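Local atomic coordinates of beta-lactamase Rm3 (Uncultured bacterium, PDB entry 5IQK), a protein that hydrolyses beta-lactam antibiotics as a zinc-dependent, subclass B3 metallo-beta-lactamase and so probably confers antibiotic resistance. Residues Asp116-Ala121 with Val184-Phe189; Leu74-Gly78 with Tyr177-Ile181; Leu201-Arg205 with Leu261-Leu265; Leu86-Gln90 with Pro126-Asp130. Residues are numbered along the deposited sequence.

Contact 1. Residues Asp116-Ala121 with Val184-Phe189. With ZN (zinc ion), chain F.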
loop_
_atom_site.group_PDB
_atom_site.type_symbol
_atom_site.label_atom_id
_atom_site.label_comp_id
_atom_site.label_asym_id
_atom_site.label_seq_id
_atom_site.Cartn_x
_atom_site.Cartn_y
_atom_site.Cartn_z
ATOM N N ASP A 116 5.237 -0.456 17.075
ATOM C CA ASP A 116 4.198 0.060 16.187
ATOM C C ASP A 116 3.397 1.140 16.898
ATOM O O ASP A 116 3.028 0.981 18.072
ATOM C CB ASP A 116 3.285 -1.066 15.724
ATOM C CG ASP A 116 2.466 -0.690 14.501
ATOM O OD1 ASP A 116 2.800 -1.181 13.403
ATOM O OD2 ASP A 116 1.494 0.093 14.637
ATOM N N PRO A 117 3.144 2.260 16.210
ATOM C CA PRO A 117 2.323 3.309 16.837
ATOM C C PRO A 117 0.928 2.808 17.229
ATOM O O PRO A 117 0.299 3.424 18.101
ATOM C CB PRO A 117 2.241 4.387 15.749
ATOM C CG PRO A 117 3.496 4.190 14.947
ATOM C CD PRO A 117 3.731 2.701 14.936
ATOM N N GLN A 118 0.474 1.700 16.641
ATOM C CA GLN A 118 -0.830 1.145 17.002
ATOM C C GLN A 118 -0.755 -0.230 17.675
ATOM O O GLN A 118 -1.740 -0.980 17.702
ATOM C CB GLN A 118 -1.732 1.105 15.767
ATOM C CG GLN A 118 -1.915 2.492 15.175
ATOM C CD GLN A 118 -2.841 2.518 13.977
ATOM O OE1 GLN A 118 -2.479 3.044 12.917
ATOM N NE2 GLN A 118 -4.042 1.982 14.143
ATOM N N TYR A 119 0.393 -0.521 18.291
ATOM C CA TYR A 119 0.543 -1.716 19.121
ATOM C C TYR A 119 -0.531 -1.730 20.207
ATOM O O TYR A 119 -0.824 -0.681 20.748
ATOM C CB TYR A 119 1.934 -1.736 19.775
ATOM C CG TYR A 119 2.167 -2.919 20.677
ATOM C CD1 TYR A 119 2.232 -2.769 22.072
ATOM C CD2 TYR A 119 2.315 -4.195 20.141
ATOM C CE1 TYR A 119 2.457 -3.864 22.892
ATOM C CE2 TYR A 119 2.549 -5.286 20.946
ATOM C CZ TYR A 119 2.606 -5.121 22.323
ATOM O OH TYR A 119 2.830 -6.219 23.120
ATOM N N HIS A 120 -1.128 -2.891 20.494
ATOM C CA HIS A 120 -2.133 -3.018 21.564
ATOM C C HIS A 120 -3.466 -2.384 21.166
ATOM O O HIS A 120 -4.390 -2.341 21.977
ATOM C CB HIS A 120 -1.617 -2.376 22.887
ATOM C CG HIS A 120 -2.219 -2.945 24.133
ATOM N ND1 HIS A 120 -2.207 -2.268 25.338
ATOM C CD2 HIS A 120 -2.817 -4.135 24.376
ATOM C CE1 HIS A 120 -2.782 -3.015 26.262
ATOM N NE2 HIS A 120 -3.157 -4.153 25.707
ATOM N N ALA A 121 -3.582 -1.901 19.926
ATOM C CA ALA A 121 -4.772 -1.159 19.519
ATOM C C ALA A 121 -5.343 -1.650 18.186
ATOM O O ALA A 121 -6.166 -0.970 17.578
ATOM C CB ALA A 121 -4.462 0.342 19.429
ATOM N N VAL A 184 -0.323 9.015 12.479
ATOM C CA VAL A 184 -1.466 8.689 13.315
ATOM C C VAL A 184 -1.089 7.465 14.148
ATOM O O VAL A 184 -0.192 6.700 13.772
ATOM C CB VAL A 184 -2.727 8.393 12.486
ATOM C CG1 VAL A 184 -3.048 9.567 11.590
ATOM C CG2 VAL A 184 -2.495 7.147 11.633
ATOM N N SER A 185 -1.763 7.288 15.283
ATOM C CA SER A 185 -1.391 6.249 16.244
ATOM C C SER A 185 -2.544 5.940 17.192
ATOM O O SER A 185 -3.599 6.567 17.123
ATOM C CB SER A 185 -0.187 6.706 17.078
ATOM O OG SER A 185 -0.594 7.755 17.946
ATOM N N ARG A 186 -2.330 4.999 18.107
ATOM C CA ARG A 186 -3.228 4.910 19.238
ATOM C C ARG A 186 -3.057 6.170 20.095
ATOM O O ARG A 186 -1.982 6.799 20.093
ATOM C CB ARG A 186 -2.957 3.643 20.056
ATOM C CG ARG A 186 -1.654 3.650 20.909
ATOM C CD ARG A 186 -1.416 2.214 21.315
ATOM N NE ARG A 186 -0.241 1.886 22.133
ATOM C CZ ARG A 186 1.016 1.830 21.681
ATOM N NH1 ARG A 186 1.990 1.446 22.490
ATOM N NH2 ARG A 186 1.318 2.196 20.436
ATOM N N PRO A 187 -4.122 6.580 20.797
ATOM C CA PRO A 187 -3.952 7.733 21.682
ATOM C C PRO A 187 -2.858 7.481 22.713
ATOM O O PRO A 187 -2.703 6.365 23.213
ATOM C CB PRO A 187 -5.329 7.876 22.346
ATOM C CG PRO A 187 -6.275 7.332 21.311
ATOM C CD PRO A 187 -5.527 6.144 20.719
ATOM N N GLY A 188 -2.076 8.509 22.993
ATOM C CA GLY A 188 -1.033 8.388 23.993
ATOM C C GLY A 188 0.342 8.101 23.421
ATOM O O GLY A 188 1.335 8.431 24.057
ATOM N N PHE A 189 0.402 7.500 22.226
ATOM C CA PHE A 189 1.680 7.279 21.542
ATOM C C PHE A 189 2.253 8.615 21.109
ATOM O O PHE A 189 1.506 9.482 20.659
ATOM C CB PHE A 189 1.510 6.360 20.328
ATOM C CG PHE A 189 2.778 6.169 19.529
ATOM C CD1 PHE A 189 3.682 5.178 19.878
ATOM C CD2 PHE A 189 3.070 6.990 18.445
ATOM C CE1 PHE A 189 4.855 4.989 19.156
ATOM C CE2 PHE A 189 4.238 6.804 17.703
ATOM C CZ PHE A 189 5.136 5.810 18.072
HETATM ZN ZN ZN F . -1.337 -0.304 25.931
HETATM O O HOH W 1 -2.252 1.044 24.670
#
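Start with the carbonyl of Pro117, which takes two donors from one residue. Arg186 N reaches Pro117 O at 3.1 Å in a straight hydrogen bond, and Arg186 NH2 returns to Pro117 O at 2.8 Å, a weak bond with a poorer angle. The same NH2 makes a second weak bond to Asp116 O (3.2 Å), an oxygen that also accepts from Tyr119 N in a type I turn. Arg186 NE gives a weak hydrogen bond to a water that, with His120 ND1 (2.2 Å), binds a zinc ion at the surface. Asp116 OD2 accepts from Gln118 N (2.8 Å), an Asx turn, and is hydrogen-bonded to the zinc ligand His79. Ser185 OG bonds to Arg186 O at 2.7 Å and is also hydrogen-bonded to Arg264. Next to the polar network, Pro117 CA sits over the face of the Phe189 ring, 3.7 Å from its centroid, a CH-pi contact. One arginine thus ties two irregular loops together, and the link rests on main-chain oxygens presented by the turn, with the Asp116 carboxylate bonded inside it.

Contact 2. Residues Leu74-Gly78 with Tyr177-Ile181. With ZN (zinc ion), chain C.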
loop_
_atom_site.group_PDB
_atom_site.type_symbol
_atom_site.label_atom_id
_atom_site.label_comp_id
_atom_site.label_asym_id
_atom_site.label_seq_id
_atom_site.Cartn_x
_atom_site.Cartn_y
_atom_site.Cartn_z
ATOM N N LEU A 74 2.872 -8.309 -2.996
ATOM C CA LEU A 74 3.691 -7.328 -2.286
ATOM C C LEU A 74 2.911 -6.673 -1.155
ATOM O O LEU A 74 1.712 -6.467 -1.255
ATOM C CB LEU A 74 4.193 -6.249 -3.236
ATOM C CG LEU A 74 4.838 -6.828 -4.504
ATOM C CD1 LEU A 74 5.286 -5.715 -5.429
ATOM C CD2 LEU A 74 5.988 -7.762 -4.166
ATOM N N ASN A 75 3.616 -6.346 -0.080
ATOM C CA ASN A 75 3.019 -5.676 1.063
ATOM C C ASN A 75 3.563 -4.254 1.213
ATOM O O ASN A 75 4.724 -3.990 0.889
ATOM C CB ASN A 75 3.281 -6.483 2.339
ATOM C CG ASN A 75 2.841 -5.750 3.597
ATOM O OD1 ASN A 75 3.666 -5.401 4.448
ATOM N ND2 ASN A 75 1.546 -5.484 3.705
ATOM N N SER A 76 2.723 -3.343 1.687
ATOM C CA SER A 76 3.164 -1.995 2.015
ATOM C C SER A 76 3.589 -1.938 3.489
ATOM O O SER A 76 4.756 -1.686 3.797
ATOM C CB SER A 76 2.060 -0.979 1.737
ATOM O OG SER A 76 0.875 -1.338 2.424
ATOM N N HIS A 77 2.653 -2.193 4.399
ATOM C CA HIS A 77 3.030 -2.332 5.817
ATOM C C HIS A 77 2.114 -3.304 6.565
ATOM O O HIS A 77 1.087 -3.746 6.042
ATOM C CB HIS A 77 3.084 -0.965 6.524
ATOM C CG HIS A 77 1.764 -0.258 6.676
ATOM N ND1 HIS A 77 1.180 0.455 5.651
ATOM C CD2 HIS A 77 0.973 -0.062 7.764
ATOM C CE1 HIS A 77 0.060 1.014 6.083
ATOM N NE2 HIS A 77 -0.091 0.714 7.357
ATOM N N GLY A 78 2.495 -3.616 7.802
ATOM C CA GLY A 78 1.953 -4.753 8.526
ATOM C C GLY A 78 0.649 -4.560 9.281
ATOM O O GLY A 78 0.200 -5.457 9.989
ATOM N N TYR A 177 3.248 3.023 -5.980
ATOM C CA TYR A 177 2.337 2.640 -4.916
ATOM C C TYR A 177 2.964 3.154 -3.633
ATOM O O TYR A 177 3.975 2.611 -3.190
ATOM C CB TYR A 177 2.135 1.118 -4.859
ATOM C CG TYR A 177 1.037 0.668 -3.909
ATOM C CD1 TYR A 177 -0.247 0.408 -4.377
ATOM C CD2 TYR A 177 1.277 0.517 -2.544
ATOM C CE1 TYR A 177 -1.255 -0.004 -3.522
ATOM C CE2 TYR A 177 0.269 0.116 -1.674
ATOM C CZ TYR A 177 -0.990 -0.148 -2.173
ATOM O OH TYR A 177 -1.986 -0.555 -1.320
ATOM N N ALA A 178 2.399 4.221 -3.073
ATOM C CA ALA A 178 2.995 4.861 -1.901
ATOM C C ALA A 178 2.358 4.352 -0.629
ATOM O O ALA A 178 1.135 4.332 -0.486
ATOM C CB ALA A 178 2.862 6.369 -1.984
ATOM N N ASP A 179 3.201 3.929 0.299
ATOM C CA ASP A 179 2.702 3.510 1.587
ATOM C C ASP A 179 2.139 4.702 2.354
ATOM O O ASP A 179 2.456 5.859 2.062
ATOM C CB ASP A 179 3.805 2.836 2.408
ATOM C CG ASP A 179 3.246 2.094 3.609
ATOM O OD1 ASP A 179 2.020 1.786 3.600
ATOM O OD2 ASP A 179 4.010 1.837 4.551
ATOM N N SER A 180 1.304 4.406 3.338
ATOM C CA SER A 180 0.891 5.411 4.323
ATOM C C SER A 180 2.104 6.061 4.952
ATOM O O SER A 180 3.036 5.363 5.336
ATOM C CB SER A 180 0.046 4.767 5.424
ATOM O OG SER A 180 -1.104 4.150 4.884
ATOM N N ILE A 181 2.086 7.389 5.055
ATOM C CA ILE A 181 3.118 8.140 5.767
ATOM C C ILE A 181 2.469 9.151 6.712
ATOM O O ILE A 181 3.073 10.171 7.064
ATOM C CB ILE A 181 4.064 8.869 4.794
ATOM C CG1 ILE A 181 3.261 9.654 3.762
ATOM C CG2 ILE A 181 4.974 7.867 4.097
ATOM C CD1 ILE A 181 4.105 10.553 2.889
HETATM ZN ZN ZN C . -1.310 1.609 8.771
HETATM O O HOH W 2 -2.262 3.218 7.001
HETATM O O HOH W 3 -3.188 1.696 8.510
#
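The polar link here is a single direct hydrogen bond between the segments: His77 ND1 donates to Asp179 OD1 at 2.6 Å, with the carboxylate oxygen at the edge of the imidazole, near its plane. With ND1 held by Asp179, the other ring nitrogen, His77 NE2, binds zinc at 2.1 Å, alongside His79 and His155. Asp179 OD1 also receives a weak bond from Ser180 N (2.7 Å), while Asn75 ND2 holds His77 O at 2.9 Å on the other segment.

Water adds a second route. Ser180 OG lies 2.6 Å from a water that is itself 2.6 Å from the zinc, and a second water sits closer to the metal, at 1.9 Å.

Packing is modest: Ser76 CB lies 4.0 Å from Tyr177 CE2, at the ring edge, and 3.3 Å from Asp179 OD1. The hydroxyls of Ser76 and Tyr177 both bond to Asp46. A second-shell aspartate hydrogen-bonded to a zinc-binding histidine, probably helping to orient it, in loops following strands 70-74 and 171-178, belongs to the active site of the metallo-beta-lactamase fold.

Contact 3. Residues Leu201-Arg205 with Leu261-Leu265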
loop_
_atom_site.group_PDB
_atom_site.type_symbol
_atom_site.label_atom_id
_atom_site.label_comp_id
_atom_site.label_asym_id
_atom_site.label_seq_id
_atom_site.Cartn_x
_atom_site.Cartn_y
_atom_site.Cartn_z
ATOM N N LEU A 201 10.663 9.875 13.983
ATOM C CA LEU A 201 10.789 11.159 13.285
ATOM C C LEU A 201 11.836 11.113 12.185
ATOM O O LEU A 201 11.623 11.658 11.105
ATOM C CB LEU A 201 11.135 12.295 14.242
ATOM C CG LEU A 201 10.019 12.717 15.192
ATOM C CD1 LEU A 201 10.451 13.922 16.017
ATOM C CD2 LEU A 201 8.754 13.020 14.402
ATOM N N ALA A 202 12.974 10.485 12.464
ATOM C CA ALA A 202 14.004 10.330 11.441
ATOM C C ALA A 202 13.453 9.518 10.260
ATOM O O ALA A 202 13.706 9.840 9.094
ATOM C CB ALA A 202 15.236 9.668 12.025
ATOM N N ASP A 203 12.699 8.469 10.570
ATOM C CA ASP A 203 12.049 7.668 9.519
ATOM C C ASP A 203 11.094 8.488 8.650
ATOM O O ASP A 203 11.174 8.439 7.411
ATOM C CB ASP A 203 11.271 6.502 10.131
ATOM C CG ASP A 203 12.145 5.324 10.466
ATOM O OD1 ASP A 203 13.359 5.392 10.202
ATOM O OD2 ASP A 203 11.617 4.338 11.016
ATOM N N LEU A 204 10.188 9.225 9.291
ATOM C CA LEU A 204 9.228 10.044 8.552
ATOM C C LEU A 204 9.920 11.081 7.674
ATOM O O LEU A 204 9.563 11.227 6.504
ATOM C CB LEU A 204 8.253 10.739 9.510
ATOM C CG LEU A 204 7.084 9.929 10.085
ATOM C CD1 LEU A 204 6.431 10.683 11.233
ATOM C CD2 LEU A 204 6.049 9.607 9.005
ATOM N N ARG A 205 10.909 11.790 8.219
ATOM C CA ARG A 205 11.614 12.800 7.438
ATOM C C ARG A 205 12.325 12.207 6.229
ATOM O O ARG A 205 12.307 12.791 5.150
ATOM C CB ARG A 205 12.641 13.564 8.287
ATOM C CG ARG A 205 12.088 14.217 9.538
ATOM C CD ARG A 205 11.243 15.424 9.185
ATOM N NE ARG A 205 10.733 16.109 10.370
ATOM C CZ ARG A 205 9.721 16.967 10.342
ATOM N NH1 ARG A 205 9.119 17.237 9.187
ATOM N NH2 ARG A 205 9.307 17.548 11.462
ATOM N N LEU A 261 2.135 16.016 9.917
ATOM C CA LEU A 261 3.163 15.825 10.950
ATOM C C LEU A 261 3.394 17.090 11.790
ATOM O O LEU A 261 3.551 17.004 13.017
ATOM C CB LEU A 261 4.489 15.364 10.334
ATOM C CG LEU A 261 5.589 15.131 11.377
ATOM C CD1 LEU A 261 5.164 14.079 12.396
ATOM C CD2 LEU A 261 6.899 14.731 10.720
ATOM N N ASP A 262 3.420 18.258 11.148
ATOM C CA ASP A 262 3.612 19.516 11.874
ATOM C C ASP A 262 2.527 19.728 12.921
ATOM O O ASP A 262 2.808 20.138 14.052
ATOM C CB ASP A 262 3.622 20.714 10.922
ATOM C CG ASP A 262 4.849 20.752 10.033
ATOM O OD1 ASP A 262 5.885 20.171 10.420
ATOM O OD2 ASP A 262 4.779 21.379 8.953
ATOM N N SER A 263 1.289 19.438 12.539
ATOM C CA SER A 263 0.157 19.564 13.452
ATOM C C SER A 263 0.255 18.570 14.589
ATOM O O SER A 263 -0.050 18.895 15.737
ATOM C CB SER A 263 -1.167 19.354 12.718
ATOM O OG SER A 263 -1.423 20.418 11.832
ATOM N N ARG A 264 0.645 17.348 14.249
ATOM C CA ARG A 264 0.752 16.273 15.224
ATOM C C ARG A 264 1.810 16.598 16.275
ATOM O O ARG A 264 1.555 16.481 17.478
ATOM C CB ARG A 264 1.076 14.951 14.511
ATOM C CG ARG A 264 1.447 13.798 15.434
ATOM C CD ARG A 264 0.320 13.440 16.377
ATOM N NE ARG A 264 0.722 12.380 17.293
ATOM C CZ ARG A 264 0.137 11.195 17.383
ATOM N NH1 ARG A 264 -0.912 10.913 16.617
ATOM N NH2 ARG A 264 0.597 10.300 18.252
ATOM N N LEU A 265 2.983 17.031 15.818
ATOM C CA LEU A 265 4.066 17.425 16.727
ATOM C C LEU A 265 3.674 18.597 17.609
ATOM O O LEU A 265 4.076 18.667 18.768
ATOM C CB LEU A 265 5.331 17.763 15.939
ATOM C CG LEU A 265 5.913 16.534 15.237
ATOM C CD1 LEU A 265 7.188 16.874 14.463
ATOM C CD2 LEU A 265 6.162 15.426 16.255
HETATM O O HOH W 4 6.920 18.473 8.904
#
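Two helices run nearly antiparallel here, their short axes 13.1 Å apart at closest approach and 162° between directions, so long side chains have to bridge the gap. Leu261 comes first and does most of the work. The closest backbone approach is here, with Leu261 CA 8.7 Å from Leu204 CA, and the CA-to-CB bond of Leu261 points toward the partner. Leu261 CD1 meets Leu204 CD1 at 3.8 Å and Leu201 CD2 at 4.2 Å, while Leu261 CD2 lies over one face of the Arg205 guanidinium, 3.6 Å from Arg205 CZ.

Asp262 follows on the exposed flank. Its CB points away, but the carboxylate swings back until Asp262 OD1 is 4.4 Å from Arg205 NH2, beyond a salt bridge. A water fills the gap: it accepts from Arg205 NH1 at 2.5 Å and donates to Asp262 OD1, also at 2.5 Å. Arg264 turns to other company, making a salt bridge to Glu268 and a hydrogen bond to Ser185.

One turn on from Leu261, Leu265 closes the contact: Leu265 CD2 packs on Leu201 CD2 at 4.0 Å and Leu265 CD1 approaches Arg205 NH2 at 3.7 Å. Helices 200-212 and 249-269 are therefore joined here by leucine packing and by the Arg205 guanidinium lying face-on to Leu261, with its charge linked to Asp262 through water and not by a salt bridge.

Contact 4. Residues Leu86-Gln90 with Pro126-Asp130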
loop_
_atom_site.group_PDB
_atom_site.type_symbol
_atom_site.label_atom_id
_atom_site.label_comp_id
_atom_site.label_asym_id
_atom_site.label_seq_id
_atom_site.Cartn_x
_atom_site.Cartn_y
_atom_site.Cartn_z
ATOM N N LEU A 86 -3.905 -11.033 3.409
ATOM C CA LEU A 86 -2.774 -11.675 2.730
ATOM C C LEU A 86 -2.739 -13.201 2.824
ATOM O O LEU A 86 -2.409 -13.863 1.846
ATOM C CB LEU A 86 -1.462 -11.128 3.268
ATOM C CG LEU A 86 -1.154 -9.690 2.888
ATOM C CD1 LEU A 86 0.178 -9.275 3.525
ATOM C CD2 LEU A 86 -1.109 -9.573 1.370
ATOM N N ALA A 87 -3.070 -13.765 3.981
ATOM C CA ALA A 87 -3.061 -15.224 4.125
ATOM C C ALA A 87 -3.988 -15.905 3.115
ATOM O O ALA A 87 -3.634 -16.936 2.519
ATOM C CB ALA A 87 -3.448 -15.622 5.537
ATOM N N GLU A 88 -5.172 -15.333 2.917
ATOM C CA GLU A 88 -6.141 -15.919 1.984
ATOM C C GLU A 88 -5.689 -15.766 0.538
ATOM O O GLU A 88 -5.822 -16.693 -0.264
ATOM C CB GLU A 88 -7.527 -15.284 2.170
ATOM C CG GLU A 88 -8.581 -15.820 1.195
ATOM C CD GLU A 88 -10.010 -15.479 1.608
ATOM O OE1 GLU A 88 -10.193 -14.774 2.625
ATOM O OE2 GLU A 88 -10.952 -15.921 0.912
ATOM N N LEU A 89 -5.164 -14.593 0.199
ATOM C CA LEU A 89 -4.675 -14.351 -1.149
ATOM C C LEU A 89 -3.523 -15.298 -1.474
ATOM O O LEU A 89 -3.452 -15.852 -2.583
ATOM C CB LEU A 89 -4.245 -12.896 -1.315
ATOM C CG LEU A 89 -5.403 -11.901 -1.231
ATOM C CD1 LEU A 89 -4.888 -10.478 -1.165
ATOM C CD2 LEU A 89 -6.359 -12.092 -2.424
ATOM N N GLN A 90 -2.646 -15.516 -0.501
ATOM C CA GLN A 90 -1.555 -16.471 -0.680
ATOM C C GLN A 90 -2.070 -17.888 -0.895
ATOM O O GLN A 90 -1.619 -18.581 -1.803
ATOM C CB GLN A 90 -0.613 -16.443 0.520
ATOM C CG GLN A 90 0.415 -17.567 0.532
ATOM C CD GLN A 90 1.592 -17.225 1.423
ATOM O OE1 GLN A 90 1.578 -17.507 2.622
ATOM N NE2 GLN A 90 2.624 -16.623 0.839
ATOM N N PRO A 126 -4.906 -13.219 10.291
ATOM C CA PRO A 126 -4.299 -14.500 9.908
ATOM C C PRO A 126 -2.820 -14.398 9.541
ATOM O O PRO A 126 -2.454 -13.593 8.688
ATOM C CB PRO A 126 -5.130 -14.925 8.692
ATOM C CG PRO A 126 -6.456 -14.289 8.922
ATOM C CD PRO A 126 -6.139 -12.955 9.522
ATOM N N PRO A 127 -1.970 -15.200 10.199
ATOM C CA PRO A 127 -0.528 -15.147 9.929
ATOM C C PRO A 127 -0.189 -15.553 8.492
ATOM O O PRO A 127 -0.813 -16.463 7.939
ATOM C CB PRO A 127 0.053 -16.151 10.934
ATOM C CG PRO A 127 -0.981 -16.240 12.020
ATOM C CD PRO A 127 -2.290 -16.138 11.287
ATOM N N VAL A 128 0.809 -14.895 7.906
ATOM C CA VAL A 128 1.242 -15.226 6.558
ATOM C C VAL A 128 2.360 -16.236 6.676
ATOM O O VAL A 128 3.335 -16.013 7.398
ATOM C CB VAL A 128 1.719 -13.998 5.779
ATOM C CG1 VAL A 128 2.174 -14.422 4.388
ATOM C CG2 VAL A 128 0.600 -12.973 5.684
ATOM N N LYS A 129 2.199 -17.341 5.959
ATOM C CA LYS A 129 3.035 -18.520 6.106
ATOM C C LYS A 129 4.405 -18.375 5.424
ATOM O O LYS A 129 5.441 -18.633 6.038
ATOM C CB LYS A 129 2.253 -19.725 5.557
ATOM C CG LYS A 129 2.711 -21.105 6.015
ATOM C CD LYS A 129 1.955 -22.202 5.251
ATOM C CE LYS A 129 2.082 -23.558 5.934
ATOM N NZ LYS A 129 1.626 -24.696 5.079
ATOM N N ASP A 130 4.406 -17.970 4.160
ATOM C CA ASP A 130 5.627 -17.987 3.348
ATOM C C ASP A 130 5.974 -16.612 2.791
ATOM O O ASP A 130 5.158 -15.986 2.110
ATOM C CB ASP A 130 5.488 -19.001 2.219
ATOM C CG ASP A 130 5.255 -20.404 2.734
ATOM O OD1 ASP A 130 6.070 -20.874 3.556
ATOM O OD2 ASP A 130 4.254 -21.030 2.330
HETATM O O HOH W 5 -3.133 -12.278 6.355
#
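Gln90 supplies every direct hydrogen bond between these segments, using both ends of its side-chain amide against the backbone of Asp130. Gln90 NE2 donates to Asp130 O at 2.9 Å, nearly straight, and Gln90 OE1 accepts from Asp130 N at 3.3 Å. The amide thus pairs with one residue's NH and CO much as a neighbouring strand would. Gln90 OE1 also takes a weak bond from Lys129 N at 3.4 Å, and NE2 has a further partner in the carbonyl of Ala95.

At the helix start a water makes the second polar link. It accepts from Ala87 N at 2.8 Å and lies 2.8 Å from Pro126 O, to which it can donate, giving an amide in the first turn of the helix a partner.

Between these two anchors lies the packing. Ala87 CB points at the loop and touches Pro126 CB at 3.6 Å and Pro127 O at 3.7 Å; its small side chain lets Val128 CA come within 4.9 Å of Ala87 CA. Val128 CG2 rests on Leu86 CB at 3.7 Å, and Val128 CG1 lies 3.6 Å from Gln90 OE1. Val128 also packs on Leu107 of helix 101-109 and on Val97 of strand 96-99, so helix 86-93 and the loop leading into edge strand 131-133 meet beside the seven-stranded sheet, with Leu89 on helix 86-93 turned to helix 53-62.

Overall arrangement
Contact 2 lies nearest the chain's centre, about 3 Å from it, where loops after strand 70-74 of the seven-stranded sheet and strand 171-178 of the five-stranded sheet meet at the zinc site. Contact 4 is nested within the chain loop that contact 2 closes; their centres are about 16 Å apart, and Asn75 touches Leu86. Contact 1 crosses both along the sequence. Contact 3 comes later, pairing helices 200-212 and 249-269; it meets contact 1 through Arg264 and contact 2 where Ile181 packs on Leu204. Contacts 3 and 4, about 32 Å apart between centres and without touch, lie in outer parts of the fold, while contact 2 lies at the buried metal site.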